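Local coordinates for dihydroorotase (Saccharomyces cerevisiae, PDB 6L0B), which is the zinc-dependent hydrolase that interconverts N-carbamoyl-L-aspartate and dihydroorotate, the third step of de novo pyrimidine synthesis, at residues F228-A233 / V273-Y278; H262-K267 / S345-K350. All blocks are in the same frame, centred on the assembly; numbering follows the deposited sequence.

Contact 1 (F228-A233 / V273-Y278); sequences FCKPVA and VCAGVY. With URF (5-fluorouracil), chain G.
The methyl group of Ala275 is a bump that fits a hollow lined by three consecutive residues of 228-233. Its CB lies 4.0 Å from CE2 of Phe228 and 4.1 Å from CA of Cys229, while CG of Lys230 closes the third side, 3.7 Å from the same Ala275 CB. With CG anti to the backbone N (chi1 175°), the end of the Phe228 ring comes close to 273-278, its CD2-CE2 edge meeting both Ala275 and Val273. CG1 of Val273 approaches Phe228 CD2 to 4.1 Å, and the carbonyl O of Val273 lies at the ring edge, near its plane. A second bump, CG2 of Val277, rests against CB of Cys229 at 4.0 Å. The pieces interlock crosswise, the touching parts running 80° apart.

One backbone bond pins this fit: Gly276 N donates to Phe228 O over 3.0 Å, a nearly straight bond whose donor is slightly tilted from the carbonyl plane. Gly276 has phi 139°, a value normally open only to glycine, and its CA lies 3.7 Å from C6 of 5-fluorouracil, so the bare backbone forms part of the pocket wall. Arg18 and Asn43 hold the ligand by hydrogen bonds. Lys230, its chain curled, gives its NZ to Val104 O and lies about 4 Å, side chain to side chain, from His137, probably a zinc ligand.

In the amidohydrolase barrel, 228-233 lies in the loop between helices 218-221 and 236-246. The loop from strand 253-255 to helix 283-293 carries 273-278; Gly223 and Pro225 of the second subunit pack on Phe228 and Val273, respectively.

Contact 2 (H262-K267 / S345-K350); sequences HPVQNK and SIIPFK. With URF (5-fluorouracil), chain G.
Val264 and Ile347 meet methyl to methyl, their side chains slanting across each other. CG2 of Val264, anti to the backbone N, reaches CD1 of Ile347 at 3.4 Å. Ile347 brings that methyl round by a bend at chi2 (77°), and it also approaches CB of the valine. The other branch of Val264, CG1, turns to Ser345 instead and lies 4.1 Å from its CB, so the valine straddles two residues. Tyr270 of the second subunit packs on both Val264 and Ile347.

The backbones are joined as well. Val264 N donates to Ser345 O at 2.9 Å, with an N-H...O angle of 139°, bent and tilted from the carbonyl plane. The same oxygen receives a CA-H...O contact from Pro263 CA at 3.4 Å, so two neighbouring residues converge on it. Val264 opens a short 3-10 turn, 264-266, in which Asn266 N and Lys267 N bond back to Pro263 O and Val264 O. Ser345 and Ile346 form one strand of a two-stranded antiparallel sheet with 338-339, where Ile346 pairs with Ile338; the turn therefore docks on the hairpin's other margin.

Further along, a water takes over: it donates to His262 O and accepts from Ile347 N, each at 3.1 Å. Ile346 sets CG1 3.9 Å from His262 O, and Met22 of helix 20-26 touches both Ile346 and Pro263. The His262 imidazole points the other way, presenting its edge, near the ring plane, to the fluorine of 5-fluorouracil, although the modelled spacing there is too short to interpret.

Contact 1 is the more deeply buried: six of its eight touching residues are buried, against two of six in contact 2. Segments 262-267 and 273-278 belong to the same loop between strand 253-255 and helix 283-293; its later part meets a second active-site loop, its earlier part the 338-346 hairpin. Both contacts use one direct backbone hydrogen bond and add apolar side-chain contacts; contact 2 also has a bridging water, and contact 1 lies close to the zinc site. They are tied together by Lys267 NZ, probably bonded to Cys274 O at 2.7 Å, and by the Tyr278-Phe349 backbone bond. Both lie beside 5-fluorouracil, though contact 2's His262-fluorine distance is doubtful, and both touch the second subunit.

Contact 1 (F228-A233 / V273-Y278)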
# COMPACT_ATOMS: atom_id res chain seq x y z
N PHE A 228 5.01 -5.53 -3.71
CA PHE A 228 3.63 -5.80 -3.35
C PHE A 228 3.38 -7.29 -3.45
O PHE A 228 3.77 -7.93 -4.44
CB PHE A 228 2.64 -5.05 -4.25
CG PHE A 228 1.17 -5.40 -3.98
CD1 PHE A 228 0.60 -5.16 -2.74
CD2 PHE A 228 0.37 -5.96 -4.98
CE1 PHE A 228 -0.75 -5.48 -2.50
CE2 PHE A 228 -0.97 -6.28 -4.75
CZ PHE A 228 -1.53 -6.05 -3.52
N CYS A 229 2.78 -7.85 -2.40
CA CYS A 229 2.48 -9.28 -2.39
C CYS A 229 1.30 -9.52 -1.46
O CYS A 229 0.84 -8.61 -0.77
CB CYS A 229 3.72 -10.09 -1.97
SG CYS A 229 4.09 -10.00 -0.21
N LYS A 230 0.80 -10.75 -1.45
CA LYS A 230 -0.27 -11.12 -0.52
C LYS A 230 0.21 -12.28 0.34
O LYS A 230 0.88 -13.19 -0.18
CB LYS A 230 -1.57 -11.50 -1.25
CG LYS A 230 -2.19 -10.39 -2.10
CD LYS A 230 -2.48 -9.16 -1.26
CE LYS A 230 -3.64 -9.37 -0.31
NZ LYS A 230 -4.97 -9.20 -0.99
N PRO A 231 0.04 -12.23 1.68
CA PRO A 231 -0.50 -11.07 2.41
C PRO A 231 0.51 -9.93 2.39
O PRO A 231 1.72 -10.18 2.32
CB PRO A 231 -0.70 -11.60 3.83
CG PRO A 231 -0.64 -13.09 3.72
CD PRO A 231 0.24 -13.40 2.56
N VAL A 232 -0.00 -8.69 2.43
CA VAL A 232 0.85 -7.51 2.37
C VAL A 232 1.77 -7.50 3.58
O VAL A 232 1.44 -7.99 4.68
CB VAL A 232 0.01 -6.21 2.35
CG1 VAL A 232 -0.92 -6.16 1.14
CG2 VAL A 232 -0.78 -6.04 3.64
N ALA A 233 2.96 -6.96 3.38
CA ALA A 233 3.82 -6.68 4.52
C ALA A 233 3.15 -5.61 5.39
O ALA A 233 2.54 -4.66 4.89
CB ALA A 233 5.18 -6.18 4.04
N VAL A 273 -2.16 -4.29 -10.18
CA VAL A 273 -0.81 -4.84 -10.11
C VAL A 273 -0.87 -6.28 -9.61
O VAL A 273 -1.64 -6.62 -8.70
CB VAL A 273 0.10 -3.98 -9.22
CG1 VAL A 273 1.36 -4.75 -8.80
CG2 VAL A 273 0.51 -2.70 -9.94
N CYS A 274 -0.08 -7.15 -10.23
CA CYS A 274 -0.04 -8.55 -9.82
C CYS A 274 0.70 -8.69 -8.49
O CYS A 274 1.81 -8.17 -8.33
CB CYS A 274 0.65 -9.40 -10.88
SG CYS A 274 -0.19 -9.43 -12.45
N ALA A 275 0.10 -9.40 -7.55
CA ALA A 275 0.77 -9.69 -6.29
C ALA A 275 1.89 -10.71 -6.49
O ALA A 275 1.75 -11.65 -7.27
CB ALA A 275 -0.24 -10.22 -5.27
N GLY A 276 3.00 -10.54 -5.76
CA GLY A 276 4.08 -11.51 -5.81
C GLY A 276 5.50 -10.96 -5.84
O GLY A 276 5.85 -10.10 -6.65
N VAL A 277 6.34 -11.52 -4.99
CA VAL A 277 7.74 -11.13 -4.93
C VAL A 277 8.56 -12.31 -5.39
O VAL A 277 8.39 -13.43 -4.88
CB VAL A 277 8.15 -10.69 -3.52
CG1 VAL A 277 9.64 -10.50 -3.46
CG2 VAL A 277 7.43 -9.40 -3.14
N TYR A 278 9.47 -12.08 -6.34
CA TYR A 278 10.32 -13.15 -6.84
C TYR A 278 11.63 -13.15 -6.08
O TYR A 278 12.44 -12.21 -6.21
CB TYR A 278 10.59 -13.00 -8.33
CG TYR A 278 11.57 -14.03 -8.81
CD1 TYR A 278 11.19 -15.35 -8.95
CD2 TYR A 278 12.88 -13.68 -9.11
CE1 TYR A 278 12.09 -16.29 -9.39
CE2 TYR A 278 13.79 -14.62 -9.56
CZ TYR A 278 13.38 -15.92 -9.69
OH TYR A 278 14.28 -16.87 -10.13
N1 URF G . 0.86 -14.25 -4.21
C2 URF G . 0.58 -15.67 -3.89
N3 URF G . 0.65 -16.65 -5.02
C4 URF G . 0.99 -16.20 -6.37
C5 URF G . 1.25 -14.79 -6.67
C6 URF G . 1.18 -13.85 -5.57
O2 URF G . 0.30 -16.02 -2.77
O4 URF G . 1.09 -16.91 -7.30
F5 URF G . 1.54 -14.47 -7.99

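Contact 2 (H262-K267 / S345-K350)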
# COMPACT_ATOMS: atom_id res chain seq x y z
N HIS A 262 6.41 -12.82 -11.84
CA HIS A 262 5.54 -12.18 -12.84
C HIS A 262 6.44 -11.37 -13.77
O HIS A 262 7.42 -10.78 -13.31
CB HIS A 262 4.49 -11.23 -12.25
CG HIS A 262 3.67 -11.83 -11.15
ND1 HIS A 262 2.35 -12.21 -11.33
CD2 HIS A 262 3.95 -12.06 -9.85
CE1 HIS A 262 1.88 -12.69 -10.19
NE2 HIS A 262 2.83 -12.61 -9.28
N PRO A 263 6.12 -11.28 -15.05
CA PRO A 263 6.89 -10.38 -15.92
C PRO A 263 6.75 -8.94 -15.44
O PRO A 263 5.77 -8.58 -14.79
CB PRO A 263 6.27 -10.59 -17.31
CG PRO A 263 5.43 -11.85 -17.21
CD PRO A 263 5.01 -11.94 -15.77
N VAL A 264 7.78 -8.14 -15.72
CA VAL A 264 7.82 -6.75 -15.25
C VAL A 264 6.58 -5.96 -15.68
O VAL A 264 6.13 -5.07 -14.96
CB VAL A 264 9.11 -6.05 -15.73
CG1 VAL A 264 9.20 -6.01 -17.27
CG2 VAL A 264 9.15 -4.63 -15.21
N GLN A 265 6.01 -6.28 -16.85
CA GLN A 265 4.88 -5.50 -17.32
C GLN A 265 3.62 -5.75 -16.50
O GLN A 265 2.73 -4.89 -16.47
CB GLN A 265 4.60 -5.80 -18.81
CG GLN A 265 5.83 -6.16 -19.61
CD GLN A 265 6.16 -7.63 -19.50
OE1 GLN A 265 5.26 -8.46 -19.40
NE2 GLN A 265 7.46 -7.95 -19.48
N ASN A 266 3.56 -6.84 -15.75
CA ASN A 266 2.47 -7.09 -14.83
C ASN A 266 2.68 -6.44 -13.48
O ASN A 266 1.86 -6.64 -12.58
CB ASN A 266 2.29 -8.58 -14.60
CG ASN A 266 1.64 -9.25 -15.74
OD1 ASN A 266 1.44 -8.63 -16.78
ND2 ASN A 266 1.29 -10.51 -15.58
N LYS A 267 3.83 -5.79 -13.28
CA LYS A 267 4.04 -4.99 -12.09
C LYS A 267 3.91 -3.49 -12.36
O LYS A 267 3.51 -2.75 -11.46
CB LYS A 267 5.43 -5.29 -11.50
CG LYS A 267 5.56 -6.71 -10.92
CD LYS A 267 4.58 -6.91 -9.77
CE LYS A 267 5.24 -7.59 -8.63
NZ LYS A 267 4.36 -7.79 -7.44
N SER A 345 11.22 -10.61 -18.45
CA SER A 345 12.11 -9.94 -17.52
C SER A 345 11.46 -9.91 -16.14
O SER A 345 10.25 -9.70 -16.03
CB SER A 345 12.44 -8.50 -17.98
OG SER A 345 13.23 -8.47 -19.15
N ILE A 346 12.24 -10.18 -15.11
CA ILE A 346 11.77 -10.18 -13.73
C ILE A 346 12.69 -9.31 -12.91
O ILE A 346 13.92 -9.42 -13.02
CB ILE A 346 11.72 -11.60 -13.14
CG1 ILE A 346 10.87 -12.51 -13.99
CG2 ILE A 346 11.15 -11.56 -11.75
CD1 ILE A 346 10.85 -13.87 -13.42
N ILE A 347 12.11 -8.46 -12.07
CA ILE A 347 12.87 -7.74 -11.06
C ILE A 347 12.95 -8.63 -9.82
O ILE A 347 11.89 -8.99 -9.26
CB ILE A 347 12.27 -6.37 -10.72
CG1 ILE A 347 12.41 -5.41 -11.89
CG2 ILE A 347 13.08 -5.77 -9.57
CD1 ILE A 347 11.46 -5.63 -12.97
N PRO A 348 14.14 -9.05 -9.40
CA PRO A 348 14.24 -9.88 -8.19
C PRO A 348 14.02 -9.03 -6.95
O PRO A 348 14.15 -7.80 -6.96
CB PRO A 348 15.66 -10.45 -8.26
CG PRO A 348 16.43 -9.44 -9.03
CD PRO A 348 15.46 -8.81 -10.01
N PHE A 349 13.64 -9.71 -5.88
CA PHE A 349 13.57 -9.04 -4.59
C PHE A 349 14.93 -8.42 -4.26
O PHE A 349 15.98 -9.03 -4.51
CB PHE A 349 13.14 -10.05 -3.53
CG PHE A 349 13.12 -9.51 -2.14
CD1 PHE A 349 12.52 -8.29 -1.87
CD2 PHE A 349 13.68 -10.24 -1.10
CE1 PHE A 349 12.49 -7.79 -0.58
CE2 PHE A 349 13.67 -9.75 0.20
CZ PHE A 349 13.06 -8.52 0.47
N LYS A 350 14.90 -7.19 -3.75
CA LYS A 350 16.11 -6.44 -3.37
C LYS A 350 17.08 -6.28 -4.54
O LYS A 350 18.30 -6.43 -4.38
CB LYS A 350 16.82 -7.09 -2.18
CG LYS A 350 16.15 -6.95 -0.86
CD LYS A 350 16.74 -7.93 0.14
CE LYS A 350 17.57 -7.22 1.20
NZ LYS A 350 18.44 -6.14 0.62
N1 URF G . 0.86 -14.25 -4.21
C2 URF G . 0.58 -15.67 -3.89
N3 URF G . 0.65 -16.65 -5.02
C4 URF G . 0.99 -16.20 -6.37
C5 URF G . 1.25 -14.79 -6.67
C6 URF G . 1.18 -13.85 -5.57
O2 URF G . 0.30 -16.02 -2.77
O4 URF G . 1.09 -16.91 -7.30
F5 URF G . 1.54 -14.47 -7.99
O HOH W 1 9.03 -8.74 -11.60